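Local coordinates for glycosyl hydrolase family 2, TIM barrel domain protein (Faecalibacterium prausnitzii A2-165, PDB 6ED2), which probably hydrolyses beta-D-glucuronides as a gut bacterial beta-glucuronidase of glycoside hydrolase family 2, at residues Y213-L219 with D293-T299; W267-A272 with A367-L373; R298-I302 with Q466-R470. All coordinates share one frame; numbering follows the deposited sequence.

Contact 1: residues Y213-L219 with D293-T299; sequences YSTRYRL and DRIGIRT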
loop_
_atom_site.group_PDB
_atom_site.type_symbol
_atom_site.label_atom_id
_atom_site.label_comp_id
_atom_site.label_asym_id
_atom_site.label_seq_id
_atom_site.Cartn_x
_atom_site.Cartn_y
_atom_site.Cartn_z
ATOM N N TYR A 213 15.072 47.310 -11.104
ATOM C CA TYR A 213 15.730 47.961 -9.993
ATOM C C TYR A 213 16.613 46.919 -9.339
ATOM O O TYR A 213 16.428 45.716 -9.530
ATOM C CB TYR A 213 14.741 48.571 -8.992
ATOM C CG TYR A 213 14.081 47.575 -8.063
ATOM C CD1 TYR A 213 14.605 47.323 -6.807
ATOM C CD2 TYR A 213 12.916 46.887 -8.444
ATOM C CE1 TYR A 213 14.009 46.407 -5.948
ATOM C CE2 TYR A 213 12.301 45.970 -7.583
ATOM C CZ TYR A 213 12.859 45.737 -6.334
ATOM O OH TYR A 213 12.286 44.843 -5.449
ATOM N N SER A 214 17.589 47.397 -8.581
ATOM C CA SER A 214 18.520 46.523 -7.888
ATOM C C SER A 214 18.734 47.094 -6.500
ATOM O O SER A 214 18.572 48.300 -6.291
ATOM C CB SER A 214 19.874 46.394 -8.637
ATOM O OG SER A 214 20.664 47.575 -8.478
ATOM N N THR A 215 19.095 46.215 -5.561
ATOM C CA THR A 215 19.395 46.577 -4.180
ATOM C C THR A 215 20.640 45.822 -3.717
ATOM O O THR A 215 20.903 44.697 -4.160
ATOM C CB THR A 215 18.219 46.265 -3.209
ATOM O OG1 THR A 215 17.826 44.885 -3.320
ATOM C CG2 THR A 215 17.019 47.164 -3.483
ATOM N N ARG A 216 21.413 46.487 -2.843
ATOM C CA ARG A 216 22.535 45.950 -2.073
ATOM C C ARG A 216 22.330 46.384 -0.635
ATOM O O ARG A 216 21.837 47.484 -0.380
ATOM C CB ARG A 216 23.932 46.494 -2.514
ATOM C CG ARG A 216 24.383 46.132 -3.908
ATOM C CD ARG A 216 25.281 47.223 -4.540
ATOM N NE ARG A 216 25.211 47.167 -6.017
ATOM C CZ ARG A 216 24.842 48.179 -6.815
ATOM N NH1 ARG A 216 24.518 49.358 -6.299
ATOM N NH2 ARG A 216 24.803 48.017 -8.131
ATOM N N TYR A 217 22.757 45.555 0.306
ATOM C CA TYR A 217 22.464 45.816 1.708
ATOM C C TYR A 217 23.745 45.913 2.520
ATOM O O TYR A 217 24.750 45.256 2.224
ATOM C CB TYR A 217 21.530 44.724 2.286
ATOM C CG TYR A 217 20.249 44.633 1.480
ATOM C CD1 TYR A 217 19.130 45.379 1.834
ATOM C CD2 TYR A 217 20.190 43.871 0.328
ATOM C CE1 TYR A 217 17.977 45.328 1.092
ATOM C CE2 TYR A 217 19.040 43.822 -0.436
ATOM C CZ TYR A 217 17.934 44.544 -0.038
ATOM O OH TYR A 217 16.794 44.501 -0.791
ATOM N N ARG A 218 23.682 46.742 3.557
ATOM C CA ARG A 218 24.808 46.997 4.436
ATOM C C ARG A 218 24.254 47.265 5.829
ATOM O O ARG A 218 23.342 48.086 5.992
ATOM C CB ARG A 218 25.618 48.184 3.905
ATOM C CG ARG A 218 26.758 48.660 4.765
ATOM C CD ARG A 218 27.587 49.718 3.996
ATOM N NE ARG A 218 26.740 50.777 3.425
ATOM C CZ ARG A 218 26.520 50.974 2.121
ATOM N NH1 ARG A 218 25.725 51.968 1.716
ATOM N NH2 ARG A 218 27.103 50.195 1.215
ATOM N N LEU A 219 24.781 46.557 6.822
ATOM C CA LEU A 219 24.390 46.782 8.205
ATOM C C LEU A 219 25.311 47.815 8.846
ATOM O O LEU A 219 26.519 47.825 8.597
ATOM C CB LEU A 219 24.425 45.469 8.990
ATOM C CG LEU A 219 23.691 44.292 8.337
ATOM C CD1 LEU A 219 23.629 43.099 9.279
ATOM C CD2 LEU A 219 22.296 44.685 7.870
ATOM N N ASP A 293 6.940 46.805 -4.506
ATOM C CA ASP A 293 7.534 45.515 -4.212
ATOM C C ASP A 293 7.795 45.470 -2.717
ATOM O O ASP A 293 7.567 46.444 -1.989
ATOM C CB ASP A 293 8.810 45.286 -5.037
ATOM C CG ASP A 293 9.122 43.804 -5.266
ATOM O OD1 ASP A 293 8.478 42.926 -4.630
ATOM O OD2 ASP A 293 10.048 43.528 -6.072
ATOM N N ARG A 294 8.221 44.303 -2.258
ATOM C CA ARG A 294 8.582 44.104 -0.864
ATOM C C ARG A 294 9.986 43.536 -0.827
ATOM O O ARG A 294 10.319 42.650 -1.623
ATOM C CB ARG A 294 7.597 43.183 -0.177
ATOM C CG ARG A 294 6.178 43.697 -0.295
ATOM C CD ARG A 294 5.192 42.696 0.232
ATOM N NE ARG A 294 5.146 42.680 1.689
ATOM C CZ ARG A 294 4.931 41.575 2.401
ATOM N NH1 ARG A 294 4.762 40.401 1.772
ATOM N NH2 ARG A 294 4.903 41.639 3.730
ATOM N N ILE A 295 10.814 44.071 0.069
ATOM C CA ILE A 295 12.210 43.685 0.158
ATOM C C ILE A 295 12.541 43.389 1.611
ATOM O O ILE A 295 11.905 43.893 2.537
ATOM C CB ILE A 295 13.155 44.774 -0.385
ATOM C CG1 ILE A 295 13.029 46.037 0.462
ATOM C CG2 ILE A 295 12.877 45.057 -1.834
ATOM C CD1 ILE A 295 13.793 47.230 -0.113
ATOM N N GLY A 296 13.554 42.567 1.802
ATOM C CA GLY A 296 14.055 42.255 3.127
ATOM C C GLY A 296 15.474 42.768 3.257
ATOM O O GLY A 296 16.254 42.703 2.304
ATOM N N ILE A 297 15.793 43.292 4.433
ATOM C CA ILE A 297 17.104 43.859 4.711
ATOM C C ILE A 297 17.959 42.759 5.328
ATOM O O ILE A 297 17.767 42.380 6.488
ATOM C CB ILE A 297 17.003 45.080 5.635
ATOM C CG1 ILE A 297 16.121 46.157 4.994
ATOM C CG2 ILE A 297 18.379 45.648 5.914
ATOM C CD1 ILE A 297 16.030 47.420 5.840
ATOM N N ARG A 298 18.897 42.237 4.546
ATOM C CA ARG A 298 19.770 41.177 5.021
ATOM C C ARG A 298 21.022 41.145 4.154
ATOM O O ARG A 298 20.966 41.429 2.952
ATOM C CB ARG A 298 19.065 39.813 4.991
ATOM C CG ARG A 298 18.694 39.341 3.585
ATOM C CD ARG A 298 19.748 38.410 3.003
ATOM N NE ARG A 298 19.503 38.009 1.612
ATOM C CZ ARG A 298 19.960 38.669 0.553
ATOM N NH1 ARG A 298 20.660 39.786 0.731
ATOM N NH2 ARG A 298 19.702 38.227 -0.680
ATOM N N THR A 299 22.138 40.753 4.769
ATOM C CA THR A 299 23.388 40.508 4.063
ATOM C C THR A 299 23.713 39.018 4.064
ATOM O O THR A 299 23.390 38.292 5.013
ATOM C CB THR A 299 24.558 41.267 4.692
ATOM O OG1 THR A 299 24.821 40.743 6.004
ATOM C CG2 THR A 299 24.262 42.759 4.767
HETATM O O HOH W 1 15.202 42.103 -0.617
#

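Contact 2: residues W267-A272 with A367-L373; sequences WNVHAA and ADEEGFL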
loop_
_atom_site.group_PDB
_atom_site.type_symbol
_atom_site.label_atom_id
_atom_site.label_comp_id
_atom_site.label_asym_id
_atom_site.label_seq_id
_atom_site.Cartn_x
_atom_site.Cartn_y
_atom_site.Cartn_z
ATOM N N TRP A 267 15.757 40.971 8.024
ATOM C CA TRP A 267 15.219 39.707 7.554
ATOM C C TRP A 267 16.135 38.569 7.995
ATOM O O TRP A 267 17.349 38.624 7.783
ATOM C CB TRP A 267 15.095 39.771 6.033
ATOM C CG TRP A 267 14.403 38.644 5.366
ATOM C CD1 TRP A 267 13.120 38.635 4.868
ATOM C CD2 TRP A 267 14.972 37.373 5.031
ATOM N NE1 TRP A 267 12.852 37.422 4.267
ATOM C CE2 TRP A 267 13.972 36.629 4.359
ATOM C CE3 TRP A 267 16.225 36.784 5.247
ATOM C CZ2 TRP A 267 14.191 35.331 3.906
ATOM C CZ3 TRP A 267 16.444 35.497 4.790
ATOM C CH2 TRP A 267 15.434 34.783 4.124
ATOM N N ASN A 268 15.557 37.542 8.614
ATOM C CA ASN A 268 16.325 36.446 9.185
ATOM C C ASN A 268 15.666 35.105 8.890
ATOM O O ASN A 268 14.468 35.030 8.606
ATOM C CB ASN A 268 16.472 36.617 10.692
ATOM C CG ASN A 268 17.860 37.021 11.074
ATOM O OD1 ASN A 268 18.826 36.269 10.844
ATOM N ND2 ASN A 268 17.987 38.217 11.641
ATOM N N VAL A 269 16.467 34.038 8.988
ATOM C CA VAL A 269 15.961 32.686 8.789
ATOM C C VAL A 269 14.818 32.426 9.756
ATOM O O VAL A 269 14.955 32.632 10.967
ATOM C CB VAL A 269 17.088 31.657 8.982
ATOM C CG1 VAL A 269 16.511 30.293 9.381
ATOM C CG2 VAL A 269 17.876 31.513 7.726
ATOM N N HIS A 270 13.675 31.988 9.226
ATOM C CA HIS A 270 12.465 31.728 10.005
ATOM C C HIS A 270 11.993 32.952 10.789
ATOM O O HIS A 270 11.145 32.832 11.675
ATOM C CB HIS A 270 12.653 30.536 10.958
ATOM C CG HIS A 270 12.949 29.239 10.260
ATOM N ND1 HIS A 270 13.809 28.294 10.779
ATOM C CD2 HIS A 270 12.506 28.735 9.083
ATOM C CE1 HIS A 270 13.876 27.262 9.958
ATOM N NE2 HIS A 270 13.092 27.502 8.923
ATOM N N ALA A 271 12.514 34.132 10.480
ATOM C CA ALA A 271 12.149 35.355 11.172
ATOM C C ALA A 271 12.176 36.485 10.146
ATOM O O ALA A 271 12.902 37.463 10.261
ATOM C CB ALA A 271 13.090 35.632 12.345
ATOM N N ALA A 272 11.379 36.332 9.101
ATOM C CA ALA A 272 11.416 37.291 8.014
ATOM C C ALA A 272 10.857 38.629 8.471
ATOM O O ALA A 272 10.020 38.700 9.370
ATOM C CB ALA A 272 10.615 36.777 6.822
ATOM N N ALA A 367 8.861 32.193 0.224
ATOM C CA ALA A 367 10.128 32.096 0.955
ATOM C C ALA A 367 10.505 33.440 1.569
ATOM O O ALA A 367 10.961 33.496 2.715
ATOM C CB ALA A 367 11.239 31.590 0.040
ATOM N N ASP A 368 10.282 34.537 0.834
ATOM C CA ASP A 368 10.544 35.864 1.388
ATOM C C ASP A 368 9.766 36.092 2.676
ATOM O O ASP A 368 10.282 36.699 3.623
ATOM C CB ASP A 368 10.184 36.948 0.368
ATOM C CG ASP A 368 11.188 37.050 -0.776
ATOM O OD1 ASP A 368 12.249 36.372 -0.762
ATOM O OD2 ASP A 368 10.905 37.816 -1.718
ATOM N N GLU A 369 8.519 35.611 2.733
ATOM C CA GLU A 369 7.672 35.860 3.900
ATOM C C GLU A 369 7.925 34.866 5.020
ATOM O O GLU A 369 7.782 35.219 6.196
ATOM C CB GLU A 369 6.196 35.808 3.507
ATOM C CG GLU A 369 5.723 37.007 2.705
ATOM C CD GLU A 369 4.261 36.882 2.299
ATOM O OE1 GLU A 369 3.574 35.974 2.822
ATOM O OE2 GLU A 369 3.803 37.686 1.456
ATOM N N GLU A 370 8.298 33.631 4.696
ATOM C CA GLU A 370 8.550 32.639 5.734
ATOM C C GLU A 370 10.004 32.603 6.202
ATOM O O GLU A 370 10.328 31.822 7.102
ATOM C CB GLU A 370 8.125 31.258 5.242
ATOM C CG GLU A 370 6.674 31.229 4.759
ATOM C CD GLU A 370 5.672 31.605 5.847
ATOM O OE1 GLU A 370 5.938 31.371 7.055
ATOM O OE2 GLU A 370 4.617 32.163 5.491
ATOM N N GLY A 371 10.885 33.412 5.620
ATOM C CA GLY A 371 12.279 33.402 6.031
ATOM C C GLY A 371 13.008 32.120 5.682
ATOM O O GLY A 371 13.645 31.507 6.542
ATOM N N PHE A 372 12.908 31.697 4.425
ATOM C CA PHE A 372 13.617 30.531 3.915
ATOM C C PHE A 372 14.725 30.985 2.972
ATOM O O PHE A 372 14.594 32.001 2.289
ATOM C CB PHE A 372 12.670 29.578 3.176
ATOM C CG PHE A 372 12.015 28.558 4.072
ATOM C CD1 PHE A 372 10.881 28.881 4.800
ATOM C CD2 PHE A 372 12.536 27.279 4.186
ATOM C CE1 PHE A 372 10.280 27.942 5.630
ATOM C CE2 PHE A 372 11.942 26.335 5.022
ATOM C CZ PHE A 372 10.812 26.665 5.742
ATOM N N LEU A 373 15.827 30.239 2.965
ATOM C CA LEU A 373 16.958 30.510 2.092
ATOM C C LEU A 373 16.836 29.667 0.833
ATOM O O LEU A 373 16.540 28.471 0.902
ATOM C CB LEU A 373 18.278 30.189 2.804
ATOM C CG LEU A 373 18.467 30.810 4.183
ATOM C CD1 LEU A 373 19.781 30.354 4.811
ATOM C CD2 LEU A 373 18.422 32.333 4.064
HETATM O O HOH W 2 9.037 34.406 8.824
#

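Contact 3: residues R298-I302 with Q466-R470; sequences RTFEI and QKRPR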
loop_
_atom_site.group_PDB
_atom_site.type_symbol
_atom_site.label_atom_id
_atom_site.label_comp_id
_atom_site.label_asym_id
_atom_site.label_seq_id
_atom_site.Cartn_x
_atom_site.Cartn_y
_atom_site.Cartn_z
ATOM N N ARG A 298 18.897 42.237 4.546
ATOM C CA ARG A 298 19.770 41.177 5.021
ATOM C C ARG A 298 21.022 41.145 4.154
ATOM O O ARG A 298 20.966 41.429 2.952
ATOM C CB ARG A 298 19.065 39.813 4.991
ATOM C CG ARG A 298 18.694 39.341 3.585
ATOM C CD ARG A 298 19.748 38.410 3.003
ATOM N NE ARG A 298 19.503 38.009 1.612
ATOM C CZ ARG A 298 19.960 38.669 0.553
ATOM N NH1 ARG A 298 20.660 39.786 0.731
ATOM N NH2 ARG A 298 19.702 38.227 -0.680
ATOM N N THR A 299 22.138 40.753 4.769
ATOM C CA THR A 299 23.388 40.508 4.063
ATOM C C THR A 299 23.713 39.018 4.064
ATOM O O THR A 299 23.390 38.292 5.013
ATOM C CB THR A 299 24.558 41.267 4.692
ATOM O OG1 THR A 299 24.821 40.743 6.004
ATOM C CG2 THR A 299 24.262 42.759 4.767
ATOM N N PHE A 300 24.351 38.562 2.990
ATOM C CA PHE A 300 24.737 37.160 2.927
ATOM C C PHE A 300 26.039 37.011 2.151
ATOM O O PHE A 300 26.154 37.512 1.030
ATOM C CB PHE A 300 23.634 36.321 2.288
ATOM C CG PHE A 300 23.920 34.853 2.292
ATOM C CD1 PHE A 300 23.514 34.061 3.347
ATOM C CD2 PHE A 300 24.602 34.265 1.241
ATOM C CE1 PHE A 300 23.777 32.685 3.351
ATOM C CE2 PHE A 300 24.871 32.906 1.239
ATOM C CZ PHE A 300 24.454 32.115 2.300
ATOM N N GLU A 301 27.003 36.301 2.742
ATOM C CA GLU A 301 28.319 36.127 2.135
ATOM C C GLU A 301 29.042 34.971 2.810
ATOM O O GLU A 301 28.769 34.630 3.965
ATOM C CB GLU A 301 29.157 37.401 2.251
ATOM C CG GLU A 301 29.439 37.782 3.697
ATOM C CD GLU A 301 30.360 39.001 3.818
ATOM O OE1 GLU A 301 30.597 39.446 4.961
ATOM O OE2 GLU A 301 30.852 39.507 2.778
ATOM N N ILE A 302 29.980 34.381 2.082
ATOM C CA ILE A 302 30.898 33.404 2.655
ATOM C C ILE A 302 32.115 34.141 3.205
ATOM O O ILE A 302 32.825 34.821 2.456
ATOM C CB ILE A 302 31.331 32.365 1.614
ATOM C CG1 ILE A 302 30.123 31.582 1.103
ATOM C CG2 ILE A 302 32.389 31.430 2.216
ATOM C CD1 ILE A 302 30.446 30.723 -0.113
ATOM N N GLN A 466 24.624 41.971 -5.564
ATOM C CA GLN A 466 24.939 41.557 -4.202
ATOM C C GLN A 466 26.090 40.569 -4.138
ATOM O O GLN A 466 26.524 40.230 -3.033
ATOM C CB GLN A 466 23.702 40.943 -3.530
ATOM C CG GLN A 466 22.553 41.925 -3.376
ATOM C CD GLN A 466 21.303 41.279 -2.793
ATOM O OE1 GLN A 466 21.376 40.318 -2.022
ATOM N NE2 GLN A 466 20.151 41.812 -3.156
ATOM N N LYS A 467 26.579 40.091 -5.287
ATOM C CA LYS A 467 27.770 39.245 -5.333
ATOM C C LYS A 467 27.588 38.010 -4.446
ATOM O O LYS A 467 28.450 37.657 -3.636
ATOM C CB LYS A 467 29.015 40.053 -4.937
ATOM C CG LYS A 467 29.264 41.280 -5.848
ATOM C CD LYS A 467 29.843 40.840 -7.204
ATOM C CE LYS A 467 30.061 42.005 -8.198
ATOM N NZ LYS A 467 28.905 42.190 -9.144
ATOM N N ARG A 468 26.433 37.365 -4.596
ATOM C CA ARG A 468 26.122 36.177 -3.821
ATOM C C ARG A 468 26.938 34.992 -4.328
ATOM O O ARG A 468 27.261 34.916 -5.520
ATOM C CB ARG A 468 24.630 35.855 -3.912
ATOM C CG ARG A 468 23.800 36.551 -2.859
ATOM C CD ARG A 468 22.345 36.628 -3.280
ATOM N NE ARG A 468 22.152 37.579 -4.368
ATOM C CZ ARG A 468 21.005 38.212 -4.610
ATOM N NH1 ARG A 468 19.918 37.965 -3.865
ATOM N NH2 ARG A 468 20.943 39.089 -5.605
ATOM N N PRO A 469 27.241 34.034 -3.454
ATOM C CA PRO A 469 28.133 32.922 -3.835
ATOM C C PRO A 469 27.573 32.073 -4.968
ATOM O O PRO A 469 26.354 31.931 -5.124
ATOM C CB PRO A 469 28.255 32.107 -2.541
ATOM C CG PRO A 469 27.095 32.547 -1.684
ATOM C CD PRO A 469 26.849 33.982 -2.038
ATOM N N ARG A 470 28.486 31.516 -5.776
ATOM C CA ARG A 470 28.136 30.699 -6.936
ATOM C C ARG A 470 28.595 29.261 -6.734
ATOM O O ARG A 470 29.659 29.016 -6.152
ATOM C CB ARG A 470 28.757 31.242 -8.225
ATOM C CG ARG A 470 28.509 32.726 -8.484
ATOM C CD ARG A 470 29.675 33.322 -9.284
ATOM N NE ARG A 470 30.907 33.237 -8.500
ATOM C CZ ARG A 470 32.126 33.477 -8.970
ATOM N NH1 ARG A 470 32.289 33.817 -10.238
ATOM N NH2 ARG A 470 33.177 33.380 -8.166
#

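Contact 1: residues Y213-L219 with D293-T299
Tyr213, Tyr217 and Leu219 reach from the edge strand 210-219 across the interior of the immunoglobulin-like beta-sandwich to residues 293-299, the end of strand 286-295 and the loop leaving it. The contact joins the two sheets face to face: the short strand segments run nearly parallel, with axes 10.6 Å apart, and side chains fill the gap. At one end the Tyr213 hydroxyl donates to Asp293 OD2 (2.7 Å from OH), meeting the carboxylate from above its plane, while the ring stands almost perpendicular to it. Ile295 CG2 lies at the same ring edge. Asp293 OD1 takes the backbone N-H of Arg294. At the other end Tyr217 CG is opposite its own carbonyl carbon (chi1 -57°), which lays the ring along the 296-298 backbone; Gly296 O comes over one face, 3.4 Å from CE1, and Arg298 O lies 3.4 Å from CB. The Tyr217 OH meets a water at 2.9 Å, and that water accepts from Gly296 N at 3.0 Å. Replacing Tyr217 by an alanine would probably uncover the 296-298 backbone and leave the water without one of its partners. Beyond it, Thr299 CG2 packs on Leu219 CG at 3.9 Å. Polar groups carried inward by the two tyrosines are thus matched within the sandwich, one by a carboxylate, the other by a water and the nearby Thr215 hydroxyl, while apolar contacts fill in around them.

Contact 2: residues W267-A272 with A367-L373
Trp267 and His270, in the loop between strands 256-262 and 275-283, take up backbone acceptors at the C-terminal end of helix 361-370. The indole NE1 donates to Asp368 O at 2.7 Å, nearly straight (161°) and on a carbonyl lone pair, with the acceptor close to the ring plane; with CG set anti to the main-chain nitrogen (chi1 -172°), the indole is carried over to the helix end. Its far rim meets Leu373 CD2, 3.8 Å from CZ3. Glu369 O is satisfied by a water, which in turn accepts from Ala272 N. Gly371 O receives His270 N at 2.7 Å, again on a lone pair, and the Val269 CA-H points at the same oxygen. This donor belongs to a type II turn, Asn268 to Ala271, closed by Ala271 N to Asn268 O. The turn lies so close to Gly371 that a beta carbon there would run into Asn268 O and His270 N. On the outer side the His270 ring presents its edge to the face of Phe372, a T-shaped pair with centroids 5.3 Å apart; His270 NE2 is also bonded to Ala349 O. Asp368 uses its carboxylate on His430 and Ser432, and Glu369 forms a salt bridge with Arg294. A positive-phi glycine followed by Phe372 N bonded back to Ala367 O (3.2 Å) is the kind of helix ending seen in Schellman motifs, here placed where a TIM-barrel helix turns into the next barrel strand, beginning at Leu373.

Contact 3: residues R298-I302 with Q466-R470
Arg298 and Gln466 meet because the arginine chain bends at its second torsion (chi2 96°) while the glutamine runs out straight beyond CG (chi2 176°), so that the two side chains cross at about a right angle. Arg298 grips a single atom with both terminal nitrogens: NH1 is 2.9 Å and NH2 3.0 Å from Gln466 OE1. The oxygen lies in the guanidinium plane, but the two donors are not equivalent from its side, since NH2 comes in the amide plane on a lone pair whereas NH1 stands well above that plane. Arg468, bent at chi3, brings its own guanidinium beneath the same oxygen, so that Gln466 OE1 sits 3.3 Å above the centre of the Arg468 guanidinium plane. Arg298 NH2 and Arg468 NH1 are then only 3.2 Å apart, two donors that do not bond; the two guanidinium planes are 81° apart. Outside partners take up both: Pro431 O receives Arg298 NE, and Asp464 forms a salt bridge with Arg468, which also donates to Val433 O. Gln466 NE2 donates to Thr215 O, fixing which way the amide faces. Next to this polar cluster Pro469 fits against the strand 300-303: its CG meets the edge of the Phe300 ring, 3.7 Å from CE2, and its CB touches Ile302 CD1 at 3.6 Å. The close approach of two arginines is therefore probably tolerated because one amide oxygen faces both guanidinium groups, bonded by Arg298 and lying over the face of Arg468, and because a nearby carboxylate offsets the charge.

From the N terminus, contact 1 is closed first: strand 210-219 meets 293-299 after a helix-free, largely beta excursion, the sandwich domain. Residues 267-272 leave from within that excursion and reach forward to 367-373, so contact 2 crosses contact 1 and ties the sandwich to a helix end of the TIM barrel. Contact 3 starts on Arg298 and Thr299, where contact 1 ends, and runs to 466-470, crossing contact 2 as well. The three meet physically: Ile297 O probably bonds Trp267 N, Arg294 pairs with Glu369, and Thr215 O probably accepts from Gln466 NE2. Together they fasten the domain junction around residues 293-302 to several parts of the barrel.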